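Local coordinates for protein SPI-1 type 3 secretion system secretin (Salmonella enterica subsp. enterica serovar Typhimurium, PDB 4G08) that forms a multimeric outer-membrane ring with an apparent central pore, here its periplasmic domain, in the injectisome that injects effector proteins into host cells, at residues A[101-104]-A[105-108]; A[112-115]-A[116-119]; A[21-24]-A[25-29]; A[41-44]-A[45-48]. All coordinates share one frame; numbering follows the deposited sequence.

Contact 1: A[101-104]-A[105-108]; sequences NEFN and NFLK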
loop_
_atom_site.group_PDB
_atom_site.type_symbol
_atom_site.label_atom_id
_atom_site.label_comp_id
_atom_site.label_asym_id
_atom_site.label_seq_id
_atom_site.Cartn_x
_atom_site.Cartn_y
_atom_site.Cartn_z
ATOM N N ASN A 101 19.259 -5.318 -4.097
ATOM C CA ASN A 101 18.985 -6.430 -3.224
ATOM C C ASN A 101 19.146 -6.104 -1.747
ATOM O O ASN A 101 18.344 -6.500 -0.959
ATOM C CB ASN A 101 19.764 -7.686 -3.638
ATOM C CG ASN A 101 19.178 -8.945 -3.066
ATOM O OD1 ASN A 101 18.183 -9.438 -3.543
ATOM N ND2 ASN A 101 19.772 -9.439 -2.018
ATOM N N GLU A 102 20.163 -5.348 -1.404
ATOM C CA GLU A 102 20.376 -4.867 -0.037
ATOM C C GLU A 102 19.224 -3.968 0.405
ATOM O O GLU A 102 18.788 -4.026 1.552
ATOM C CB GLU A 102 21.696 -4.086 0.005
ATOM C CG GLU A 102 22.213 -3.666 1.375
ATOM C CD GLU A 102 23.461 -2.794 1.274
ATOM O OE1 GLU A 102 24.003 -2.643 0.152
ATOM O OE2 GLU A 102 23.864 -2.206 2.304
ATOM N N PHE A 103 18.779 -3.096 -0.488
ATOM C CA PHE A 103 17.699 -2.171 -0.170
ATOM C C PHE A 103 16.360 -2.884 0.009
ATOM O O PHE A 103 15.672 -2.694 1.010
ATOM C CB PHE A 103 17.585 -1.118 -1.259
ATOM C CG PHE A 103 16.529 -0.105 -0.995
ATOM C CD1 PHE A 103 16.607 0.705 0.118
ATOM C CD2 PHE A 103 15.401 -0.051 -1.784
ATOM C CE1 PHE A 103 15.619 1.621 0.387
ATOM C CE2 PHE A 103 14.386 0.826 -1.494
ATOM C CZ PHE A 103 14.497 1.667 -0.408
ATOM N N ASN A 104 16.094 -3.836 -0.874
ATOM C CA ASN A 104 14.927 -4.696 -0.761
ATOM C C ASN A 104 14.879 -5.394 0.583
ATOM O O ASN A 104 13.853 -5.391 1.261
ATOM C CB ASN A 104 14.981 -5.763 -1.840
ATOM C CG ASN A 104 14.011 -5.502 -2.960
ATOM O OD1 ASN A 104 12.800 -5.420 -2.751
ATOM N ND2 ASN A 104 14.528 -5.482 -4.177
ATOM N N ASN A 105 15.962 -6.079 0.921
ATOM C CA ASN A 105 16.016 -6.791 2.185
ATOM C C ASN A 105 15.812 -5.860 3.354
ATOM O O ASN A 105 15.153 -6.209 4.329
ATOM C CB ASN A 105 17.345 -7.499 2.337
ATOM C CG ASN A 105 17.477 -8.664 1.397
ATOM O OD1 ASN A 105 16.493 -9.116 0.814
ATOM N ND2 ASN A 105 18.704 -9.109 1.183
ATOM N N PHE A 106 16.326 -4.649 3.229
ATOM C CA PHE A 106 16.178 -3.681 4.285
ATOM C C PHE A 106 14.704 -3.348 4.496
ATOM O O PHE A 106 14.223 -3.321 5.630
ATOM C CB PHE A 106 16.964 -2.429 3.938
ATOM C CG PHE A 106 16.703 -1.287 4.853
ATOM C CD1 PHE A 106 17.167 -1.312 6.154
ATOM C CD2 PHE A 106 15.887 -0.257 4.458
ATOM C CE1 PHE A 106 16.913 -0.268 7.013
ATOM C CE2 PHE A 106 15.601 0.777 5.319
ATOM C CZ PHE A 106 16.113 0.773 6.599
ATOM N N LEU A 107 13.975 -3.135 3.405
ATOM C CA LEU A 107 12.550 -2.848 3.512
ATOM C C LEU A 107 11.819 -4.034 4.116
ATOM O O LEU A 107 10.828 -3.862 4.825
ATOM C CB LEU A 107 11.947 -2.539 2.149
ATOM C CG LEU A 107 12.472 -1.285 1.469
ATOM C CD1 LEU A 107 11.744 -1.116 0.152
ATOM C CD2 LEU A 107 12.263 -0.075 2.360
ATOM N N LYS A 108 12.228 -5.232 3.724
ATOM C CA LYS A 108 11.566 -6.449 4.176
ATOM C C LYS A 108 11.759 -6.672 5.671
ATOM O O LYS A 108 10.789 -6.876 6.403
ATOM C CB LYS A 108 12.102 -7.642 3.395
ATOM C CG LYS A 108 11.480 -7.741 2.021
ATOM C CD LYS A 108 12.179 -8.749 1.139
ATOM C CE LYS A 108 11.424 -8.875 -0.171
ATOM N NZ LYS A 108 12.080 -9.799 -1.129
#
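L107 lays its CG over one face of the F103 ring, 4.3 Å from the ring centroid and shifted toward the rim, a CH-pi contact between residues one helical turn apart. L107 CD1 lies 3.7 Å from F103 CE2, while CD2 keeps near CZ, so both methyls of the leucine fork border the far end of the ring. F106 comes to the same ring obliquely, with CD2 at 4.5 Å from F103 CE1. With CG of F103 trans to its own backbone N (chi1 -178°), the ring lies beside the carbonyl and leans along the axis toward L107. The backbone holds this spacing: L107 N donates to F103 O at 3.0 Å, nearly in line with the carbonyl, and N105 N to N101 O, F106 N to E102 O and K108 N to N104 O repeat the i to i+4 pattern. On the polar side, N105 packs its CG 3.3 Å from N101 O, while the aliphatic CG of K108 lies beside N104 O at 3.4 Å. Further out, A143, A144 and M147 of helix 134-150 touch F103, and S99 OG accepts from E102 N. Large apolar F103 and L107 suit the buried side, polar E102, N101 and N105 the exposed one; N104 lies between, against Y113 and L119, and exposed F106 departs from the pattern while still touching M147. Since backbone bonds satisfy the peptide groups, dispersion and the hydrophobic effect hold F103 to L107, in a helix packed on helix 134-150 within the secretion-system short domain.

Contact 2: A[112-115]-A[116-119]; sequences LYNK and NYPL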
loop_
_atom_site.group_PDB
_atom_site.type_symbol
_atom_site.label_atom_id
_atom_site.label_comp_id
_atom_site.label_asym_id
_atom_site.label_seq_id
_atom_site.Cartn_x
_atom_site.Cartn_y
_atom_site.Cartn_z
ATOM N N LEU A 112 8.128 -3.072 6.315
ATOM C CA LEU A 112 7.371 -2.038 5.618
ATOM C C LEU A 112 7.046 -2.446 4.201
ATOM O O LEU A 112 6.236 -1.805 3.528
ATOM C CB LEU A 112 8.121 -0.718 5.610
ATOM C CG LEU A 112 8.668 -0.289 6.961
ATOM C CD1 LEU A 112 10.024 0.339 6.715
ATOM C CD2 LEU A 112 7.727 0.697 7.625
ATOM N N TYR A 113 7.777 -3.438 3.716
ATOM C CA TYR A 113 7.636 -3.902 2.352
ATOM C C TYR A 113 6.268 -4.548 2.160
ATOM O O TYR A 113 5.671 -5.056 3.114
ATOM C CB TYR A 113 8.747 -4.899 2.039
ATOM C CG TYR A 113 8.669 -5.485 0.664
ATOM C CD1 TYR A 113 9.148 -4.793 -0.427
ATOM C CD2 TYR A 113 8.150 -6.752 0.462
ATOM C CE1 TYR A 113 9.128 -5.349 -1.682
ATOM C CE2 TYR A 113 8.110 -7.313 -0.792
ATOM C CZ TYR A 113 8.588 -6.600 -1.863
ATOM O OH TYR A 113 8.531 -7.144 -3.123
ATOM N N ASN A 114 5.673 -4.294 1.001
ATOM C CA ASN A 114 4.412 -4.919 0.643
ATOM C C ASN A 114 4.586 -5.654 -0.661
ATOM O O ASN A 114 4.880 -5.032 -1.675
ATOM C CB ASN A 114 3.343 -3.853 0.450
ATOM C CG ASN A 114 1.977 -4.443 0.222
ATOM O OD1 ASN A 114 1.777 -5.248 -0.688
ATOM N ND2 ASN A 114 1.027 -4.060 1.057
ATOM N N LYS A 115 4.349 -6.961 -0.651
ATOM C CA LYS A 115 4.614 -7.772 -1.823
ATOM C C LYS A 115 3.781 -7.415 -3.059
ATOM O O LYS A 115 4.138 -7.735 -4.156
ATOM C CB LYS A 115 4.454 -9.253 -1.522
ATOM C CG LYS A 115 3.081 -9.655 -1.182
ATOM C CD LYS A 115 2.885 -11.125 -1.381
ATOM C CE LYS A 115 1.794 -11.643 -0.489
ATOM N NZ LYS A 115 0.536 -11.914 -1.178
ATOM N N ASN A 116 2.669 -6.750 -2.822
ATOM C CA ASN A 116 1.778 -6.366 -3.907
ATOM C C ASN A 116 2.341 -5.206 -4.720
ATOM O O ASN A 116 1.932 -4.983 -5.859
ATOM C CB ASN A 116 0.408 -5.998 -3.347
ATOM C CG ASN A 116 -0.261 -7.167 -2.649
ATOM O OD1 ASN A 116 -0.482 -8.216 -3.250
ATOM N ND2 ASN A 116 -0.458 -7.037 -1.345
ATOM N N TYR A 117 3.308 -4.503 -4.143
ATOM C CA TYR A 117 3.887 -3.324 -4.783
ATOM C C TYR A 117 5.406 -3.394 -4.784
ATOM O O TYR A 117 6.074 -2.649 -4.068
ATOM C CB TYR A 117 3.413 -2.049 -4.092
ATOM C CG TYR A 117 1.930 -2.033 -3.818
ATOM C CD1 TYR A 117 1.008 -1.994 -4.853
ATOM C CD2 TYR A 117 1.454 -2.100 -2.525
ATOM C CE1 TYR A 117 -0.349 -2.045 -4.598
ATOM C CE2 TYR A 117 0.106 -2.171 -2.263
ATOM C CZ TYR A 117 -0.790 -2.176 -3.301
ATOM O OH TYR A 117 -2.134 -2.254 -3.009
ATOM N N PRO A 118 5.957 -4.327 -5.567
ATOM C CA PRO A 118 7.365 -4.660 -5.503
ATOM C C PRO A 118 8.239 -3.611 -6.167
ATOM O O PRO A 118 7.762 -2.819 -6.980
ATOM C CB PRO A 118 7.443 -5.977 -6.275
ATOM C CG PRO A 118 6.345 -5.881 -7.265
ATOM C CD PRO A 118 5.239 -5.173 -6.539
ATOM N N LEU A 119 9.500 -3.573 -5.763
ATOM C CA LEU A 119 10.491 -2.726 -6.402
ATOM C C LEU A 119 10.920 -3.380 -7.701
ATOM O O LEU A 119 11.150 -4.586 -7.743
ATOM C CB LEU A 119 11.709 -2.591 -5.494
ATOM C CG LEU A 119 11.639 -1.485 -4.452
ATOM C CD1 LEU A 119 10.287 -1.441 -3.773
ATOM C CD2 LEU A 119 12.743 -1.656 -3.428
HETATM O O HOH W 1 10.453 -6.010 -4.328
HETATM O O HOH W 2 -1.608 -4.554 0.159
#
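N114 reaches across the turn to N116 and Y117. Its CB stands 3.9 Å from CD2 of the Y117 ring, and CG comes closer to the same CD2, at 3.6 Å; the two side chains run side by side with amide and ring planes 43° apart. At the tip, OD1 accepts from N116 N at 2.8 Å, the donor lying in the carbonyl plane, and takes a second, weak bond from N116 ND2. ND2 of N114 turns to a water at 2.8 Å, which also accepts a weak bond from N116 ND2. An extended start, CG opposite the backbone N (chi1 -174°), sends the amide forward over the turn, where asparagine is short enough for OD1 to reach the N-H two residues on, an Asx turn laid over the beta turn. The backbone adds the type I beta-turn bond, Y117 N to N114 O at 3.0 Å, from above the carbonyl plane. Y113 spans the next residues: its OH lies 3.5 Å from P118 CB and shares a water with L119 N. This loop joins helix 100-109 to strand 120-121. It also borders the N0 part of the chain: Y117 OH bonds to W73 N and N114 touches Y74, both in strand 71-75, while N116 ND2 bonds to E63 of helix 58-69. Y113 and L119 pack back on helix 100-109, and Y136 of helix 134-150 accompanies Y113.

Contact 3: A[21-24]-A[25-29]; sequences DSLR and TFFDA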
loop_
_atom_site.group_PDB
_atom_site.type_symbol
_atom_site.label_atom_id
_atom_site.label_comp_id
_atom_site.label_asym_id
_atom_site.label_seq_id
_atom_site.Cartn_x
_atom_site.Cartn_y
_atom_site.Cartn_z
ATOM N N ASP A 21 -23.892 1.206 -0.325
ATOM C CA ASP A 21 -23.282 2.005 0.714
ATOM C C ASP A 21 -21.946 2.512 0.210
ATOM O O ASP A 21 -21.331 1.897 -0.655
ATOM C CB ASP A 21 -23.082 1.167 1.972
ATOM C CG ASP A 21 -24.387 0.682 2.557
ATOM O OD1 ASP A 21 -25.198 1.524 2.999
ATOM O OD2 ASP A 21 -24.580 -0.548 2.622
ATOM N N SER A 22 -21.528 3.677 0.682
ATOM C CA SER A 22 -20.242 4.201 0.252
ATOM C C SER A 22 -19.141 3.316 0.815
ATOM O O SER A 22 -19.305 2.704 1.867
ATOM C CB SER A 22 -20.055 5.637 0.724
ATOM O OG SER A 22 -19.707 5.661 2.098
ATOM N N LEU A 23 -18.010 3.267 0.127
ATOM C CA LEU A 23 -16.873 2.503 0.616
ATOM C C LEU A 23 -16.448 2.982 1.987
ATOM O O LEU A 23 -15.920 2.208 2.781
ATOM C CB LEU A 23 -15.697 2.606 -0.345
ATOM C CG LEU A 23 -15.838 1.700 -1.560
ATOM C CD1 LEU A 23 -14.490 1.339 -2.152
ATOM C CD2 LEU A 23 -16.596 0.448 -1.173
ATOM N N ARG A 24 -16.642 4.265 2.266
ATOM C CA ARG A 24 -16.246 4.778 3.566
ATOM C C ARG A 24 -17.054 4.132 4.676
ATOM O O ARG A 24 -16.505 3.686 5.678
ATOM C CB ARG A 24 -16.372 6.291 3.653
ATOM C CG ARG A 24 -15.657 6.846 4.872
ATOM C CD ARG A 24 -15.665 8.363 4.910
ATOM N NE ARG A 24 -15.085 8.954 3.708
ATOM C CZ ARG A 24 -13.782 9.123 3.529
ATOM N NH1 ARG A 24 -12.938 8.685 4.450
ATOM N NH2 ARG A 24 -13.325 9.758 2.457
ATOM N N THR A 25 -18.358 4.056 4.485
ATOM C CA THR A 25 -19.213 3.404 5.455
ATOM C C THR A 25 -18.848 1.933 5.583
ATOM O O THR A 25 -18.640 1.422 6.688
ATOM C CB THR A 25 -20.673 3.535 5.029
ATOM O OG1 THR A 25 -21.065 4.909 5.125
ATOM C CG2 THR A 25 -21.565 2.688 5.905
ATOM N N PHE A 26 -18.606 1.302 4.445
ATOM C CA PHE A 26 -18.296 -0.114 4.425
ATOM C C PHE A 26 -17.014 -0.420 5.189
ATOM O O PHE A 26 -16.993 -1.294 6.054
ATOM C CB PHE A 26 -18.166 -0.594 2.992
ATOM C CG PHE A 26 -17.744 -2.017 2.879
ATOM C CD1 PHE A 26 -18.653 -3.035 3.084
ATOM C CD2 PHE A 26 -16.417 -2.332 2.711
ATOM C CE1 PHE A 26 -18.249 -4.351 3.049
ATOM C CE2 PHE A 26 -16.014 -3.640 2.629
ATOM C CZ PHE A 26 -16.928 -4.651 2.823
ATOM N N PHE A 27 -15.942 0.300 4.883
ATOM C CA PHE A 27 -14.677 0.032 5.558
ATOM C C PHE A 27 -14.663 0.461 7.012
ATOM O O PHE A 27 -14.028 -0.196 7.833
ATOM C CB PHE A 27 -13.509 0.656 4.819
ATOM C CG PHE A 27 -13.119 -0.095 3.603
ATOM C CD1 PHE A 27 -12.774 -1.427 3.681
ATOM C CD2 PHE A 27 -13.260 0.483 2.364
ATOM C CE1 PHE A 27 -12.493 -2.146 2.542
ATOM C CE2 PHE A 27 -12.993 -0.230 1.219
ATOM C CZ PHE A 27 -12.597 -1.545 1.307
ATOM N N ASP A 28 -15.487 1.439 7.368
ATOM C CA ASP A 28 -15.712 1.726 8.778
ATOM C C ASP A 28 -16.313 0.518 9.475
ATOM O O ASP A 28 -15.912 0.169 10.585
ATOM C CB ASP A 28 -16.629 2.931 8.961
ATOM C CG ASP A 28 -15.893 4.242 8.816
ATOM O OD1 ASP A 28 -14.645 4.225 8.768
ATOM O OD2 ASP A 28 -16.562 5.289 8.694
ATOM N N ALA A 29 -17.237 -0.151 8.799
ATOM C CA ALA A 29 -17.865 -1.342 9.354
ATOM C C ALA A 29 -16.845 -2.456 9.548
ATOM O O ALA A 29 -16.817 -3.111 10.589
ATOM C CB ALA A 29 -18.991 -1.809 8.453
HETATM O O HOH W 3 -23.010 5.055 2.925
#
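S22 holds OG between its backbone N and carbonyl carbon (chi1 78°), which aims the hydroxyl at the opening turn of the helix; T25 turns OG1 beside its own N (chi1 -68°), bringing it near the same spot. S22 OG then accepts from T25 N at 3.2 Å with a nearly straight N-H, the bond of an N-cap, for which serine is well suited because its short side chain can replace a missing backbone acceptor. A water joins S22 N, at 3.0 Å, to T25 OG1, at 2.9 Å, spanning the cap on its polar side. The backbone continues regularly: F26 N donates to S22 O, F27 N to L23 O at 2.8 Å and D28 N to R24 O. On the apolar side L23 and F27 point the same way, with L23 CD1 4.0 Å from F27 CE2, and F27 CD2 lies against L23 O at 3.2 Å. F26 CD2 sits 3.8 Å above the plane of the F27 ring, over its centre. Leucine and phenylalanine fit here because they face L62, L65, L69 and L71 of the N0 domain core, where F26 also stacks edge-to-face on F53. At the start of helix 23-30, S22 OG serves T25 N, a water accepts from S22 N, and the backbone of K47 probably takes up L23 N, while the apolar flank, with L23, F26 and F27 all buried, packs into the core.

Contact 4: A[41-44]-A[45-48]; sequences SKMA and ARKK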
loop_
_atom_site.group_PDB
_atom_site.type_symbol
_atom_site.label_atom_id
_atom_site.label_comp_id
_atom_site.label_asym_id
_atom_site.label_seq_id
_atom_site.Cartn_x
_atom_site.Cartn_y
_atom_site.Cartn_z
ATOM N N SER A 41 -9.522 7.081 1.027
ATOM C CA SER A 41 -9.250 8.264 0.233
ATOM C C SER A 41 -10.534 8.831 -0.342
ATOM O O SER A 41 -11.538 8.140 -0.455
ATOM C CB SER A 41 -8.300 7.922 -0.906
ATOM O OG SER A 41 -8.997 7.295 -1.963
ATOM N N LYS A 42 -10.441 10.039 -0.874
ATOM C CA LYS A 42 -11.599 10.678 -1.456
ATOM C C LYS A 42 -12.153 9.838 -2.600
ATOM O O LYS A 42 -13.345 9.532 -2.636
ATOM C CB LYS A 42 -11.217 12.057 -1.972
ATOM C CG LYS A 42 -12.201 12.607 -2.981
ATOM C CD LYS A 42 -11.681 13.868 -3.640
ATOM C CE LYS A 42 -10.977 13.537 -4.938
ATOM N NZ LYS A 42 -10.072 14.645 -5.333
ATOM N N MET A 43 -11.278 9.418 -3.510
ATOM C CA MET A 43 -11.731 8.663 -4.674
ATOM C C MET A 43 -12.278 7.293 -4.307
ATOM O O MET A 43 -13.132 6.763 -5.015
ATOM C CB MET A 43 -10.620 8.504 -5.709
ATOM C CG MET A 43 -10.254 9.794 -6.407
ATOM S SD MET A 43 -11.624 10.425 -7.390
ATOM C CE MET A 43 -11.724 9.184 -8.671
ATOM N N ALA A 44 -11.724 6.652 -3.288
ATOM C CA ALA A 44 -12.261 5.353 -2.903
ATOM C C ALA A 44 -13.645 5.535 -2.313
ATOM O O ALA A 44 -14.543 4.722 -2.534
ATOM C CB ALA A 44 -11.359 4.670 -1.903
ATOM N N ALA A 45 -13.791 6.590 -1.523
ATOM C CA ALA A 45 -15.004 6.817 -0.757
ATOM C C ALA A 45 -16.214 7.102 -1.637
ATOM O O ALA A 45 -17.348 6.955 -1.187
ATOM C CB ALA A 45 -14.796 7.947 0.233
ATOM N N ARG A 46 -15.999 7.506 -2.882
ATOM C CA ARG A 46 -17.140 7.799 -3.741
ATOM C C ARG A 46 -17.686 6.557 -4.440
ATOM O O ARG A 46 -18.777 6.597 -5.007
ATOM C CB ARG A 46 -16.814 8.876 -4.761
ATOM C CG ARG A 46 -15.813 8.460 -5.805
ATOM C CD ARG A 46 -15.321 9.695 -6.527
ATOM N NE ARG A 46 -16.309 10.200 -7.472
ATOM C CZ ARG A 46 -16.359 9.856 -8.752
ATOM N NH1 ARG A 46 -15.496 8.980 -9.245
ATOM N NH2 ARG A 46 -17.296 10.367 -9.536
ATOM N N LYS A 47 -17.020 5.425 -4.266
ATOM C CA LYS A 47 -17.536 4.168 -4.789
ATOM C C LYS A 47 -18.598 3.607 -3.867
ATOM O O LYS A 47 -18.638 3.910 -2.711
ATOM C CB LYS A 47 -16.419 3.159 -4.996
ATOM C CG LYS A 47 -15.527 3.452 -6.155
ATOM C CD LYS A 47 -14.352 2.551 -6.184
ATOM C CE LYS A 47 -13.737 2.424 -7.541
ATOM N NZ LYS A 47 -14.076 3.507 -8.425
ATOM N N LYS A 48 -19.475 2.799 -4.421
ATOM C CA LYS A 48 -20.505 2.151 -3.639
ATOM C C LYS A 48 -20.282 0.657 -3.668
ATOM O O LYS A 48 -19.684 0.126 -4.602
ATOM C CB LYS A 48 -21.883 2.461 -4.210
ATOM C CG LYS A 48 -22.118 3.932 -4.473
ATOM C CD LYS A 48 -22.695 4.601 -3.244
ATOM C CE LYS A 48 -22.926 6.080 -3.483
ATOM N NZ LYS A 48 -22.802 6.836 -2.208
HETATM O O HOH W 4 -13.761 6.821 -7.575
#
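A45 lies in the close-packed part of this turn: its N donates to S41 O at 2.9 Å, nearly in line with the carbonyl, and its small CB rests 3.3 Å from that same oxygen. S41 OG in turn accepts from A44 N at 3.1 Å, capping the start of the short helix, and also bonds to E87. At R46 the bonding slackens, its N reaching K42 O only weakly. K47 N then closes the last turn on A44 O at 3.1 Å, the donor above the carbonyl plane. The solvent side is looser. M43 and R46 run alongside each other there, M43 SD 3.9 Å from R46 CD and the methyl CE obliquely beside NH1, a flexible thioether lying along the arginine's aliphatic stem. A water gathers the outer groups: it donates to M43 O at 2.6 Å, accepts from R46 NH1 and, weakly, from K47 NZ, whose stronger partner is D84 in a salt bridge. A44 is buried, and the small A45 leaves room for R24 to lie against it; the long, flexible chains of R46 and M43 suit the outer side. Serine capping, a single helical turn and a closing turn make a compact N-capped helical connection between strands 38-40 and 48-50 of the N0 domain.

From the N terminus, contact 3 comes first, where strand 16-22 passes into helix 23-30, and contact 4 follows on the short helix between strands 38-40 and 48-50. The two touch: L23 N probably bonds to K47 O, and R24 packs on A45, tying the start of the first helix to the turn that leads into strand 48-50 of the same N0 domain. Contact 1 then lies on helix 100-109 and contact 2 in the loop after it, probably joined by a bond from Y113 N to L107 O, and by F103 against L119. All four close only local turns, in series, with none nested or crossing. Contacts 1 and 3 lie about 35 Å apart between centres, in different domains.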